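Local coordinates for antibiotic biosynthesis monooxygenase family protein (Shewanella oneidensis, PDB 2BBE), which is of unknown function but may act as a monooxygenase, at residues Phe20-Lys26 with Met91-Ser97; Ala33-Leu37 with Ala82-Tyr86; Gly46-Leu52 with Thr63-Val69. The contacts are given in a common frame with arbitrary orientation. Where two conformers were deposited one is given. Residue numbers count along the deposited sequence, not the author numbering.

From the N terminus, strand 8-22 leads into helix 27-35, and the outermost loop is closed by contact 1, where the end of that strand meets the junction of helix 81-94 with strand 95-107. Nested inside it, contact 2 brings segment 33-37 against helix 81-94, and nested again inside contact 2, contact 3 closes the hairpin of strands 47-55 and 61-68. No loops cross. Contacts 1 and 2 share helix 81-94 and touch through Y86, which meets F20 and V95; contacts 2 and 3 touch where L34, A35 and L37 rest on Y50, L52 and F64. Together they tie helices 27-35 and 81-94 to each other and to the antiparallel sheet, the ferredoxin-like arrangement of the dimeric alpha/beta-barrel clan.

Contact 1. Residues Phe20-Lys26 with Met91-Ser97; sequences FLSKEGK and MPELVES
Residues 20-22 are the last of strand 8-22, after which the chain turns at K23-K26, while segment 91-97 runs from the last turn of helix 81-94 into strand 95-107. The two are antiparallel. L21 N donates to S97 O (2.8 Å), and L21 O accepts from E96 N (2.7 Å), so E96 and S97 both face L21 in a classic beta bulge. One residue on, S22 and V95 form a non-hydrogen-bonded pair with CA atoms 4.3 Å apart, and K23 N donates to L94 O (2.8 Å). That carbonyl also receives a CA-H...O contact from S22 CA, at 3.3 Å. V95 N, just past the helix, still makes the helical bond to M91 O (2.9 Å). A type II turn over K23-K26, closed by K26 N to K23 O (3.1 Å), uses positive phi at G25 and leaves K26 as the N-cap residue of helix 27-35. S22 OG (chi1 p) donates to K23 O at 3.0 Å and is also hydrogen-bonded to T27; S22 O, in contrast, takes a backbone hydrogen bond from neither segment. The aliphatic chain of K23 lies along the helix end, CD 3.5 Å from E93 O, and K26 CD reaches L94 CD2 at 3.9 Å. F20 (chi1 m) places CE1 3.7 Å from M91 SD, an oblique Met-aromatic contact, and CB 4.1 Å from V95 CG2; Y86 meets the F20 ring edge-to-face. Here a central strand receives the C-terminal strand directly from a helix, through a classic bulge, as fits the antiparallel sheet of a ferredoxin-like alpha/beta fold.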
loop_
_atom_site.group_PDB
_atom_site.type_symbol
_atom_site.label_atom_id
_atom_site.label_comp_id
_atom_site.label_asym_id
_atom_site.label_seq_id
_atom_site.Cartn_x
_atom_site.Cartn_y
_atom_site.Cartn_z
ATOM N N PHE A 20 -17.497 -9.788 -8.197
ATOM C CA PHE A 20 -18.156 -10.478 -9.300
ATOM C C PHE A 20 -18.324 -11.932 -8.956
ATOM O O PHE A 20 -17.345 -12.605 -8.606
ATOM C CB PHE A 20 -17.329 -10.334 -10.583
ATOM C CG PHE A 20 -17.073 -8.903 -10.957
ATOM C CD1 PHE A 20 -18.016 -8.188 -11.706
ATOM C CD2 PHE A 20 -15.933 -8.242 -10.482
ATOM C CE1 PHE A 20 -17.807 -6.844 -12.019
ATOM C CE2 PHE A 20 -15.716 -6.911 -10.786
ATOM C CZ PHE A 20 -16.647 -6.204 -11.559
ATOM N N LEU A 21 -19.567 -12.417 -9.042
ATOM C CA LEU A 21 -19.846 -13.835 -8.787
ATOM C C LEU A 21 -19.944 -14.574 -10.111
ATOM O O LEU A 21 -20.893 -14.350 -10.873
ATOM C CB LEU A 21 -21.168 -13.998 -8.029
ATOM C CG LEU A 21 -21.519 -15.429 -7.589
ATOM C CD1 LEU A 21 -20.572 -15.916 -6.459
ATOM C CD2 LEU A 21 -22.966 -15.484 -7.134
ATOM N N SER A 22 -18.994 -15.464 -10.390
ATOM C CA SER A 22 -19.004 -16.146 -11.682
ATOM C C SER A 22 -20.194 -17.120 -11.779
ATOM O O SER A 22 -20.733 -17.592 -10.763
ATOM C CB SER A 22 -17.687 -16.884 -11.960
ATOM O OG SER A 22 -17.687 -18.130 -11.299
ATOM N N LYS A 23 -20.616 -17.385 -13.010
ATOM C CA LYS A 23 -21.496 -18.525 -13.285
ATOM C C LYS A 23 -20.737 -19.837 -13.014
ATOM O O LYS A 23 -19.496 -19.841 -12.959
ATOM C CB LYS A 23 -21.961 -18.481 -14.748
ATOM C CG LYS A 23 -22.775 -17.221 -15.096
ATOM C CD LYS A 23 -23.090 -17.129 -16.593
ATOM C CE LYS A 23 -24.110 -15.985 -16.859
ATOM N NZ LYS A 23 -24.984 -16.200 -18.081
ATOM N N GLU A 24 -21.489 -20.927 -12.820
ATOM C CA GLU A 24 -20.918 -22.266 -12.677
ATOM C C GLU A 24 -19.983 -22.539 -13.856
ATOM O O GLU A 24 -20.352 -22.303 -15.010
ATOM C CB GLU A 24 -22.051 -23.306 -12.626
ATOM C CG GLU A 24 -21.611 -24.763 -12.435
ATOM C CD GLU A 24 -22.788 -25.738 -12.380
ATOM O OE1 GLU A 24 -23.706 -25.634 -13.229
ATOM O OE2 GLU A 24 -22.791 -26.619 -11.487
ATOM N N GLY A 25 -18.774 -23.008 -13.554
ATOM C CA GLY A 25 -17.803 -23.366 -14.580
ATOM C C GLY A 25 -17.079 -22.208 -15.249
ATOM O O GLY A 25 -16.279 -22.427 -16.167
ATOM N N LYS A 26 -17.330 -20.981 -14.795
ATOM C CA LYS A 26 -16.748 -19.803 -15.446
ATOM C C LYS A 26 -15.728 -19.073 -14.573
ATOM O O LYS A 26 -15.271 -17.993 -14.942
ATOM C CB LYS A 26 -17.847 -18.813 -15.853
ATOM C CG LYS A 26 -18.870 -19.350 -16.861
ATOM C CD LYS A 26 -18.224 -19.656 -18.222
ATOM C CE LYS A 26 -19.265 -20.038 -19.274
ATOM N NZ LYS A 26 -18.633 -20.297 -20.632
ATOM N N MET A 91 -18.459 -9.649 -19.129
ATOM C CA MET A 91 -19.274 -9.885 -17.942
ATOM C C MET A 91 -20.585 -10.664 -18.179
ATOM O O MET A 91 -20.854 -11.603 -17.431
ATOM C CB MET A 91 -19.542 -8.556 -17.221
ATOM C CG MET A 91 -19.555 -8.636 -15.719
ATOM S SD MET A 91 -19.912 -7.021 -15.018
ATOM C CE MET A 91 -21.642 -6.805 -15.439
ATOM N N PRO A 92 -21.387 -10.321 -19.223
ATOM C CA PRO A 92 -22.631 -11.061 -19.411
ATOM C C PRO A 92 -22.448 -12.554 -19.664
ATOM O O PRO A 92 -23.375 -13.330 -19.399
ATOM C CB PRO A 92 -23.249 -10.419 -20.667
ATOM C CG PRO A 92 -22.560 -9.131 -20.822
ATOM C CD PRO A 92 -21.216 -9.284 -20.261
ATOM N N GLU A 93 -21.279 -12.957 -20.170
ATOM C CA GLU A 93 -21.025 -14.361 -20.467
ATOM C C GLU A 93 -20.532 -15.135 -19.243
ATOM O O GLU A 93 -20.771 -16.336 -19.123
ATOM C CB GLU A 93 -20.020 -14.487 -21.620
ATOM C CG GLU A 93 -20.422 -13.726 -22.893
ATOM C CD GLU A 93 -21.775 -14.154 -23.459
ATOM O OE1 GLU A 93 -22.084 -15.370 -23.430
ATOM O OE2 GLU A 93 -22.527 -13.273 -23.940
ATOM N N LEU A 94 -19.849 -14.434 -18.336
ATOM C CA LEU A 94 -19.150 -15.082 -17.223
ATOM C C LEU A 94 -19.762 -14.898 -15.842
ATOM O O LEU A 94 -19.461 -15.678 -14.929
ATOM C CB LEU A 94 -17.695 -14.568 -17.159
ATOM C CG LEU A 94 -16.843 -14.695 -18.424
ATOM C CD1 LEU A 94 -15.388 -14.364 -18.134
ATOM C CD2 LEU A 94 -16.930 -16.102 -19.002
ATOM N N VAL A 95 -20.547 -13.839 -15.648
ATOM C CA VAL A 95 -20.947 -13.412 -14.302
ATOM C C VAL A 95 -22.438 -13.619 -14.037
ATOM O O VAL A 95 -23.269 -13.238 -14.882
ATOM C CB VAL A 95 -20.518 -11.927 -14.058
ATOM C CG1 VAL A 95 -21.067 -11.392 -12.744
ATOM C CG2 VAL A 95 -18.995 -11.809 -14.063
ATOM N N GLU A 96 -22.756 -14.202 -12.883
ATOM C CA GLU A 96 -24.141 -14.371 -12.426
ATOM C C GLU A 96 -24.691 -13.066 -11.838
ATOM O O GLU A 96 -25.833 -12.649 -12.140
ATOM C CB GLU A 96 -24.203 -15.474 -11.364
ATOM C CG GLU A 96 -25.583 -15.677 -10.757
ATOM C CD GLU A 96 -25.637 -16.862 -9.821
ATOM O OE1 GLU A 96 -25.125 -17.942 -10.188
ATOM O OE2 GLU A 96 -26.192 -16.718 -8.703
ATOM N N SER A 97 -23.886 -12.426 -10.991
ATOM C CA SER A 97 -24.275 -11.198 -10.310
ATOM C C SER A 97 -23.003 -10.492 -9.853
ATOM O O SER A 97 -21.927 -11.115 -9.781
ATOM C CB SER A 97 -25.198 -11.476 -9.112
ATOM O OG SER A 97 -24.609 -12.425 -8.233
#

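Contact 2. Residues Ala33-Leu37 with Ala82-Tyr86; sequences ALASL and AIQHY
This is an apolar contact within the helical layer above the sheet, joining segment 33-37, at the C-terminal part of helix 27-35, to the first turns of helix 81-94. The backbones stay well apart: the nearest CA pairs are L37 with A82 at 6.9 Å and A33 with Y86 at 7.5 Å, so the two segments run in opposite senses and side chains fill the gap. Y86 (chi1 t, chi2 75°) reaches across toward L34, whose CD2 (chi1 m, chi2 t) sits over one face of the ring, 3.5 Å from Y86 CZ and 3.9 Å from the centroid, a CH-pi contact. A33 CB lies 4.4 Å from Y86 CD1. In this ferredoxin-like alpha/beta fold, where helices pack on one face of the antiparallel sheet, L34 also packs on L52, V62 and F64, while the Y86 ring meets F20 edge-to-face. L37 (m, t) points toward the other helix and touches A82, I83 and Y86: CD2 is 4.0 Å from A82 CB and 3.6 Å from A82 O, and CD1 is 3.9 Å from I83 CD1 and 4.2 Å from Y86 CB. Within the first segment, S36 OG donates to A33 O (2.6 Å), and L37 N to L34 O (3.1 Å).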
loop_
_atom_site.group_PDB
_atom_site.type_symbol
_atom_site.label_atom_id
_atom_site.label_comp_id
_atom_site.label_asym_id
_atom_site.label_seq_id
_atom_site.Cartn_x
_atom_site.Cartn_y
_atom_site.Cartn_z
ATOM N N ALA A 33 -10.105 -12.853 -17.209
ATOM C CA ALA A 33 -10.681 -11.653 -17.821
ATOM C C ALA A 33 -10.385 -10.420 -16.963
ATOM O O ALA A 33 -9.983 -9.359 -17.482
ATOM C CB ALA A 33 -12.193 -11.819 -18.012
ATOM N N LEU A 34 -10.570 -10.562 -15.649
ATOM C CA LEU A 34 -10.286 -9.446 -14.716
ATOM C C LEU A 34 -8.774 -9.187 -14.628
ATOM O O LEU A 34 -8.332 -8.033 -14.590
ATOM C CB LEU A 34 -10.885 -9.734 -13.326
ATOM C CG LEU A 34 -12.434 -9.696 -13.293
ATOM C CD1 LEU A 34 -12.963 -10.326 -12.014
ATOM C CD2 LEU A 34 -12.979 -8.256 -13.437
ATOM N N ALA A 35 -7.976 -10.255 -14.578
ATOM C CA ALA A 35 -6.526 -10.063 -14.450
ATOM C C ALA A 35 -5.958 -9.361 -15.673
ATOM O O ALA A 35 -4.946 -8.638 -15.564
ATOM C CB ALA A 35 -5.798 -11.392 -14.193
ATOM N N SER A 36 -6.592 -9.569 -16.834
ATOM C CA SER A 36 -6.118 -8.953 -18.083
ATOM C C SER A 36 -6.199 -7.410 -18.025
ATOM O O SER A 36 -5.489 -6.713 -18.776
ATOM C CB SER A 36 -6.907 -9.483 -19.300
ATOM O OG SER A 36 -8.194 -8.872 -19.311
ATOM N N LEU A 37 -7.042 -6.885 -17.136
ATOM C CA LEU A 37 -7.229 -5.435 -16.990
ATOM C C LEU A 37 -6.131 -4.770 -16.166
ATOM O O LEU A 37 -5.986 -3.543 -16.190
ATOM C CB LEU A 37 -8.585 -5.109 -16.312
ATOM C CG LEU A 37 -9.839 -5.720 -16.939
ATOM C CD1 LEU A 37 -11.068 -5.427 -16.083
ATOM C CD2 LEU A 37 -10.020 -5.242 -18.389
ATOM N N ALA A 82 -10.925 -1.010 -22.504
ATOM C CA ALA A 82 -10.869 -2.392 -21.971
ATOM C C ALA A 82 -11.858 -2.620 -20.824
ATOM O O ALA A 82 -12.393 -3.719 -20.654
ATOM C CB ALA A 82 -9.458 -2.754 -21.513
ATOM N N ILE A 83 -12.089 -1.579 -20.036
ATOM C CA ILE A 83 -13.017 -1.666 -18.913
ATOM C C ILE A 83 -14.440 -1.751 -19.449
ATOM O O ILE A 83 -15.205 -2.589 -19.000
ATOM C CB ILE A 83 -12.811 -0.480 -17.898
ATOM C CG1 ILE A 83 -11.328 -0.388 -17.477
ATOM C CG2 ILE A 83 -13.765 -0.589 -16.701
ATOM C CD1 ILE A 83 -10.718 -1.672 -16.878
ATOM N N GLN A 84 -14.784 -0.891 -20.420
ATOM C CA GLN A 84 -16.100 -0.931 -21.026
ATOM C C GLN A 84 -16.332 -2.258 -21.779
ATOM O O GLN A 84 -17.441 -2.818 -21.742
ATOM C CB GLN A 84 -16.335 0.299 -21.924
ATOM C CG GLN A 84 -16.138 1.673 -21.219
ATOM C CD GLN A 84 -17.394 2.228 -20.528
ATOM O OE1 GLN A 84 -17.731 3.399 -20.698
ATOM N NE2 GLN A 84 -18.076 1.398 -19.745
ATOM N N HIS A 85 -15.297 -2.770 -22.444
ATOM C CA HIS A 85 -15.393 -4.064 -23.108
ATOM C C HIS A 85 -15.675 -5.178 -22.086
ATOM O O HIS A 85 -16.524 -6.053 -22.311
ATOM C CB HIS A 85 -14.098 -4.383 -23.858
ATOM C CG HIS A 85 -14.104 -5.738 -24.487
ATOM N ND1 HIS A 85 -14.785 -6.004 -25.658
ATOM C CD2 HIS A 85 -13.546 -6.908 -24.100
ATOM C CE1 HIS A 85 -14.631 -7.277 -25.972
ATOM N NE2 HIS A 85 -13.886 -7.849 -25.044
ATOM N N TYR A 86 -14.950 -5.164 -20.974
ATOM C CA TYR A 86 -15.234 -6.109 -19.900
ATOM C C TYR A 86 -16.717 -6.036 -19.455
ATOM O O TYR A 86 -17.411 -7.057 -19.464
ATOM C CB TYR A 86 -14.275 -5.957 -18.694
ATOM C CG TYR A 86 -14.788 -6.754 -17.513
ATOM C CD1 TYR A 86 -14.660 -8.161 -17.486
ATOM C CD2 TYR A 86 -15.476 -6.124 -16.473
ATOM C CE1 TYR A 86 -15.199 -8.911 -16.435
ATOM C CE2 TYR A 86 -16.007 -6.861 -15.399
ATOM C CZ TYR A 86 -15.863 -8.254 -15.391
ATOM O OH TYR A 86 -16.393 -8.994 -14.342
#

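Contact 3. Residues Gly46-Leu52 with Thr63-Val69; sequences GCIRYEL and TFVEKFV
The pairing is interrupted by a classic beta bulge: I48 and R49 both face K67, whose O accepts from I48 N (2.8 Å) and R49 N (3.0 Å). I48, with psi near -42°, is the residue that breaks the extended run. Around it the strands are closely antiparallel, their axes 4.4 Å apart at 177°. K67 N returns a bond to R49 O (2.9 Å), E51 N and V65 O (2.9 Å) and V65 N and E51 O (2.8 Å) form the next hydrogen-bonded pair, and V69 N to G46 O (2.9 Å) closes the other end. This is the hairpin of strands 47-55 and 61-68 in the ferredoxin-like sheet, and L52 extends it by pairing with a strand of the second subunit. On the helix-facing side Y50 (chi1 t) stacks offset on F64, centroids 4.0 Å apart and planes at 20°, while L52 CD1 sits over the other face of F64, 3.8 Å from its centroid. A water bridges Y50 OH (3.0 Å) and E66 OE2 (3.1 Å). On the opposite side R49 NH2 lies 3.7 Å from K67 NZ; R49 is salt-bridged to E51 of the second subunit, while K67 NZ is hydrogen-bonded to the neutral amide oxygen of Q105 and has a long, weak ion pair with that E51.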
loop_
_atom_site.group_PDB
_atom_site.type_symbol
_atom_site.label_atom_id
_atom_site.label_comp_id
_atom_site.label_asym_id
_atom_site.label_seq_id
_atom_site.Cartn_x
_atom_site.Cartn_y
_atom_site.Cartn_z
ATOM N N GLY A 46 -3.451 8.245 -12.436
ATOM C CA GLY A 46 -4.255 8.438 -11.229
ATOM C C GLY A 46 -4.673 7.161 -10.496
ATOM O O GLY A 46 -5.410 7.237 -9.515
ATOM N N CYS A 47 -4.179 6.007 -10.937
ATOM C CA CYS A 47 -4.399 4.751 -10.214
ATOM C C CYS A 47 -3.396 4.574 -9.072
ATOM O O CYS A 47 -2.171 4.623 -9.294
ATOM C CB CYS A 47 -4.305 3.547 -11.148
ATOM S SG CYS A 47 -4.534 1.973 -10.248
ATOM N N ILE A 48 -3.908 4.395 -7.858
ATOM C CA ILE A 48 -3.051 4.147 -6.669
ATOM C C ILE A 48 -2.938 2.656 -6.391
ATOM O O ILE A 48 -1.848 2.144 -6.109
ATOM C CB ILE A 48 -3.593 4.876 -5.397
ATOM C CG1 ILE A 48 -3.578 6.399 -5.594
ATOM C CG2 ILE A 48 -2.834 4.453 -4.102
ATOM C CD1 ILE A 48 -4.396 7.176 -4.494
ATOM N N ARG A 49 -4.067 1.960 -6.522
ATOM C CA ARG A 49 -4.182 0.564 -6.171
ATOM C C ARG A 49 -5.195 -0.097 -7.081
ATOM O O ARG A 49 -6.276 0.459 -7.375
ATOM C CB ARG A 49 -4.619 0.404 -4.688
ATOM C CG ARG A 49 -4.892 -1.002 -4.259
ATOM C CD ARG A 49 -5.419 -1.082 -2.797
ATOM N NE ARG A 49 -4.499 -0.437 -1.853
ATOM C CZ ARG A 49 -4.858 0.049 -0.665
ATOM N NH1 ARG A 49 -6.124 -0.029 -0.263
ATOM N NH2 ARG A 49 -3.950 0.592 0.132
ATOM N N TYR A 50 -4.853 -1.297 -7.526
ATOM C CA TYR A 50 -5.778 -2.096 -8.339
ATOM C C TYR A 50 -5.474 -3.575 -8.154
ATOM O O TYR A 50 -4.716 -4.182 -8.938
ATOM C CB TYR A 50 -5.637 -1.678 -9.798
ATOM C CG TYR A 50 -6.770 -2.083 -10.702
ATOM C CD1 TYR A 50 -8.069 -1.568 -10.518
ATOM C CD2 TYR A 50 -6.529 -2.927 -11.775
ATOM C CE1 TYR A 50 -9.119 -1.912 -11.387
ATOM C CE2 TYR A 50 -7.562 -3.272 -12.666
ATOM C CZ TYR A 50 -8.843 -2.762 -12.454
ATOM O OH TYR A 50 -9.822 -3.113 -13.338
ATOM N N GLU A 51 -6.061 -4.145 -7.104
ATOM C CA GLU A 51 -5.688 -5.471 -6.640
ATOM C C GLU A 51 -6.841 -6.440 -6.839
ATOM O O GLU A 51 -7.980 -6.146 -6.460
ATOM C CB GLU A 51 -5.314 -5.425 -5.158
ATOM C CG GLU A 51 -4.069 -4.581 -4.895
ATOM C CD GLU A 51 -3.767 -4.462 -3.414
ATOM O OE1 GLU A 51 -4.501 -5.056 -2.584
ATOM O OE2 GLU A 51 -2.779 -3.772 -3.085
ATOM N N LEU A 52 -6.531 -7.584 -7.442
ATOM C CA LEU A 52 -7.512 -8.645 -7.685
ATOM C C LEU A 52 -7.410 -9.740 -6.608
ATOM O O LEU A 52 -6.318 -10.043 -6.117
ATOM C CB LEU A 52 -7.284 -9.243 -9.087
ATOM C CG LEU A 52 -8.357 -10.195 -9.643
ATOM C CD1 LEU A 52 -9.761 -9.516 -9.702
ATOM C CD2 LEU A 52 -7.916 -10.701 -11.030
ATOM N N THR A 63 -12.890 -10.423 -6.720
ATOM C CA THR A 63 -13.144 -9.041 -6.279
ATOM C C THR A 63 -11.946 -8.122 -6.491
ATOM O O THR A 63 -10.821 -8.473 -6.113
ATOM C CB THR A 63 -13.532 -9.034 -4.771
ATOM O OG1 THR A 63 -14.730 -9.794 -4.604
ATOM C CG2 THR A 63 -13.725 -7.598 -4.202
ATOM N N PHE A 64 -12.187 -6.949 -7.084
ATOM C CA PHE A 64 -11.177 -5.909 -7.162
ATOM C C PHE A 64 -11.249 -4.967 -5.957
ATOM O O PHE A 64 -12.333 -4.514 -5.563
ATOM C CB PHE A 64 -11.343 -5.056 -8.455
ATOM C CG PHE A 64 -10.464 -5.497 -9.602
ATOM C CD1 PHE A 64 -9.065 -5.480 -9.479
ATOM C CD2 PHE A 64 -11.031 -5.897 -10.817
ATOM C CE1 PHE A 64 -8.249 -5.878 -10.549
ATOM C CE2 PHE A 64 -10.224 -6.281 -11.885
ATOM C CZ PHE A 64 -8.844 -6.295 -11.745
ATOM N N VAL A 65 -10.079 -4.648 -5.414
ATOM C CA VAL A 65 -9.929 -3.636 -4.376
ATOM C C VAL A 65 -9.074 -2.530 -4.982
ATOM O O VAL A 65 -7.921 -2.767 -5.392
ATOM C CB VAL A 65 -9.264 -4.244 -3.115
ATOM C CG1 VAL A 65 -8.803 -3.117 -2.127
ATOM C CG2 VAL A 65 -10.258 -5.243 -2.452
ATOM N N GLU A 66 -9.652 -1.332 -5.071
ATOM C CA GLU A 66 -9.086 -0.276 -5.903
ATOM C C GLU A 66 -8.972 1.033 -5.134
ATOM O O GLU A 66 -9.733 1.260 -4.177
ATOM C CB GLU A 66 -9.993 -0.028 -7.135
ATOM C CG GLU A 66 -10.533 -1.293 -7.833
ATOM C CD GLU A 66 -11.537 -0.980 -8.959
ATOM O OE1 GLU A 66 -11.720 0.209 -9.318
ATOM O OE2 GLU A 66 -12.141 -1.940 -9.500
ATOM N N LYS A 67 -8.053 1.887 -5.588
ATOM C CA LYS A 67 -7.922 3.263 -5.079
ATOM C C LYS A 67 -7.380 4.171 -6.180
ATOM O O LYS A 67 -6.448 3.801 -6.910
ATOM C CB LYS A 67 -7.030 3.324 -3.823
ATOM C CG LYS A 67 -7.229 4.588 -2.964
ATOM C CD LYS A 67 -6.223 4.702 -1.786
ATOM C CE LYS A 67 -6.483 3.701 -0.651
ATOM N NZ LYS A 67 -5.527 3.882 0.544
ATOM N N PHE A 68 -7.978 5.356 -6.296
ATOM C CA PHE A 68 -7.627 6.362 -7.304
ATOM C C PHE A 68 -7.443 7.712 -6.633
ATOM O O PHE A 68 -8.014 7.972 -5.565
ATOM C CB PHE A 68 -8.716 6.460 -8.397
ATOM C CG PHE A 68 -8.867 5.196 -9.182
ATOM C CD1 PHE A 68 -9.712 4.178 -8.725
ATOM C CD2 PHE A 68 -8.121 4.998 -10.356
ATOM C CE1 PHE A 68 -9.829 2.969 -9.437
ATOM C CE2 PHE A 68 -8.219 3.803 -11.069
ATOM C CZ PHE A 68 -9.069 2.790 -10.613
ATOM N N VAL A 69 -6.624 8.567 -7.246
ATOM C CA VAL A 69 -6.266 9.845 -6.625
ATOM C C VAL A 69 -7.494 10.750 -6.394
ATOM O O VAL A 69 -7.502 11.586 -5.487
ATOM C CB VAL A 69 -5.164 10.588 -7.435
ATOM C CG1 VAL A 69 -3.862 9.767 -7.449
ATOM C CG2 VAL A 69 -5.628 10.876 -8.839
HETATM O O HOH W 1 -8.559 0.405 -1.470
HETATM O O HOH W 2 -12.410 -1.875 -12.604
#